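Local atomic coordinates of muconate cycloisomerase (Azorhizobium caulinodans, PDB entry 3MY9), a protein that belongs to the enolase superfamily, pairing an N-terminal capping domain with a C-terminal barrel domain and carrying bound magnesium ions. Residues P173-E176 with E177-L181. Numbering follows the deposited sequence.
Sequences PHAE and ELRIL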
loop_
_atom_site.group_PDB
_atom_site.type_symbol
_atom_site.label_atom_id
_atom_site.label_comp_id
_atom_site.label_asym_id
_atom_site.label_seq_id
_atom_site.Cartn_x
_atom_site.Cartn_y
_atom_site.Cartn_z
ATOM N N PRO A 173 28.445 -28.030 7.839
ATOM C CA PRO A 173 28.786 -27.006 6.863
ATOM C C PRO A 173 27.900 -27.099 5.597
ATOM O O PRO A 173 27.588 -28.196 5.108
ATOM C CB PRO A 173 30.256 -27.302 6.527
ATOM C CG PRO A 173 30.753 -28.205 7.609
ATOM C CD PRO A 173 29.552 -28.978 8.045
ATOM N N HIS A 174 27.490 -25.958 5.097
ATOM C CA HIS A 174 26.540 -25.905 3.987
ATOM C C HIS A 174 26.910 -26.833 2.827
ATOM O O HIS A 174 26.056 -27.577 2.337
ATOM C CB HIS A 174 26.440 -24.464 3.502
ATOM C CG HIS A 174 25.424 -24.246 2.427
ATOM N ND1 HIS A 174 24.102 -24.620 2.559
ATOM C CD2 HIS A 174 25.530 -23.638 1.220
ATOM C CE1 HIS A 174 23.441 -24.257 1.476
ATOM N NE2 HIS A 174 24.286 -23.667 0.645
ATOM N N ALA A 175 28.180 -26.799 2.404
ATOM C CA ALA A 175 28.669 -27.677 1.335
ATOM C C ALA A 175 28.362 -29.151 1.598
ATOM O O ALA A 175 27.941 -29.878 0.684
ATOM C CB ALA A 175 30.208 -27.495 1.125
ATOM N N GLU A 176 28.589 -29.595 2.834
ATOM C CA GLU A 176 28.324 -30.989 3.205
ATOM C C GLU A 176 26.830 -31.288 3.136
ATOM O O GLU A 176 26.437 -32.334 2.652
ATOM C CB GLU A 176 28.881 -31.322 4.603
ATOM C CG GLU A 176 28.752 -32.826 5.010
ATOM C CD GLU A 176 29.486 -33.174 6.305
ATOM O OE1 GLU A 176 30.092 -32.261 6.927
ATOM O OE2 GLU A 176 29.469 -34.370 6.693
ATOM N N GLU A 177 25.998 -30.348 3.579
ATOM C CA GLU A 177 24.555 -30.549 3.522
ATOM C C GLU A 177 24.081 -30.637 2.062
ATOM O O GLU A 177 23.174 -31.415 1.757
ATOM C CB GLU A 177 23.828 -29.469 4.329
ATOM C CG GLU A 177 24.191 -29.582 5.828
ATOM C CD GLU A 177 23.351 -28.730 6.761
ATOM O OE1 GLU A 177 22.876 -27.641 6.351
ATOM O OE2 GLU A 177 23.206 -29.150 7.938
ATOM N N LEU A 178 24.716 -29.883 1.165
ATOM C CA LEU A 178 24.380 -29.944 -0.260
ATOM C C LEU A 178 24.734 -31.297 -0.884
ATOM O O LEU A 178 23.951 -31.828 -1.673
ATOM C CB LEU A 178 25.071 -28.823 -1.054
ATOM C CG LEU A 178 24.593 -27.389 -0.847
ATOM C CD1 LEU A 178 25.339 -26.426 -1.827
ATOM C CD2 LEU A 178 23.105 -27.287 -1.038
ATOM N N ARG A 179 25.916 -31.825 -0.555
ATOM C CA ARG A 179 26.340 -33.152 -1.034
ATOM C C ARG A 179 25.398 -34.251 -0.511
ATOM O O ARG A 179 25.088 -35.216 -1.206
ATOM C CB ARG A 179 27.786 -33.475 -0.580
ATOM C CG ARG A 179 28.857 -32.577 -1.209
ATOM C CD ARG A 179 30.302 -33.132 -1.011
ATOM N NE ARG A 179 30.719 -33.157 0.398
ATOM C CZ ARG A 179 31.230 -32.124 1.081
ATOM N NH1 ARG A 179 31.406 -30.932 0.505
ATOM N NH2 ARG A 179 31.560 -32.277 2.362
ATOM N N ILE A 180 24.968 -34.105 0.733
ATOM C CA ILE A 180 23.960 -35.007 1.304
ATOM C C ILE A 180 22.656 -34.959 0.512
ATOM O O ILE A 180 22.135 -35.989 0.129
ATOM C CB ILE A 180 23.735 -34.746 2.812
ATOM C CG1 ILE A 180 24.919 -35.330 3.613
ATOM C CG2 ILE A 180 22.440 -35.426 3.317
ATOM C CD1 ILE A 180 24.992 -34.881 5.052
ATOM N N LEU A 181 22.166 -33.770 0.211
ATOM C CA LEU A 181 20.913 -33.642 -0.536
ATOM C C LEU A 181 21.074 -34.218 -1.925
ATOM O O LEU A 181 20.149 -34.843 -2.443
ATOM C CB LEU A 181 20.470 -32.189 -0.643
ATOM C CG LEU A 181 19.927 -31.540 0.641
ATOM C CD1 LEU A 181 19.955 -30.032 0.491
ATOM C CD2 LEU A 181 18.508 -32.068 1.031
HETATM O O HOH W 1 23.081 -25.309 5.049
#
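His174 and Leu178 pack against each other one turn apart. Leu178 CG sits over one face of the imidazole as a CH-pi contact, 4.2 Å from the ring centroid and displaced toward the rim, while Leu178 CD1 comes within 3.9 Å of His174 NE2. His174 CG is anti to the backbone N (chi1 -176°), carrying the ring outward from the helix, and Leu178 reaches back from the next turn to meet it.

His174 NE2 is hydrogen-bonded to the Asp213 carboxylate on helix 207-215, and a water in the ring plane lies 2.8 Å from His174 ND1 and donates to Glu177 OE1 at 2.7 Å. The Glu177 carboxylate also accepts from the backbone N-H groups of Gly170, Val171 and Lys172, so this buried group ties the incoming loop to the first turn and probably stays ionised.

That turn opens helix 174-188 of a beta-alpha-beta unit in the barrel domain, between strands 164-168 and 193-197, with Pro173 as N-cap. Its i to i+4 bonding starts at the cap, Glu177 N to Pro173 O at 3.1 Å, and runs on through Ile180 N to Glu176 O.

On the more exposed side, Arg179 bends at chi3 (-65°) and folds its guanidinium back over the backbone, Glu176 CA lying over one face. Arg179 NH2 reaches Glu176 CB at 3.6 Å but stays 4.8 Å from Glu176 OE1, too far for a salt bridge.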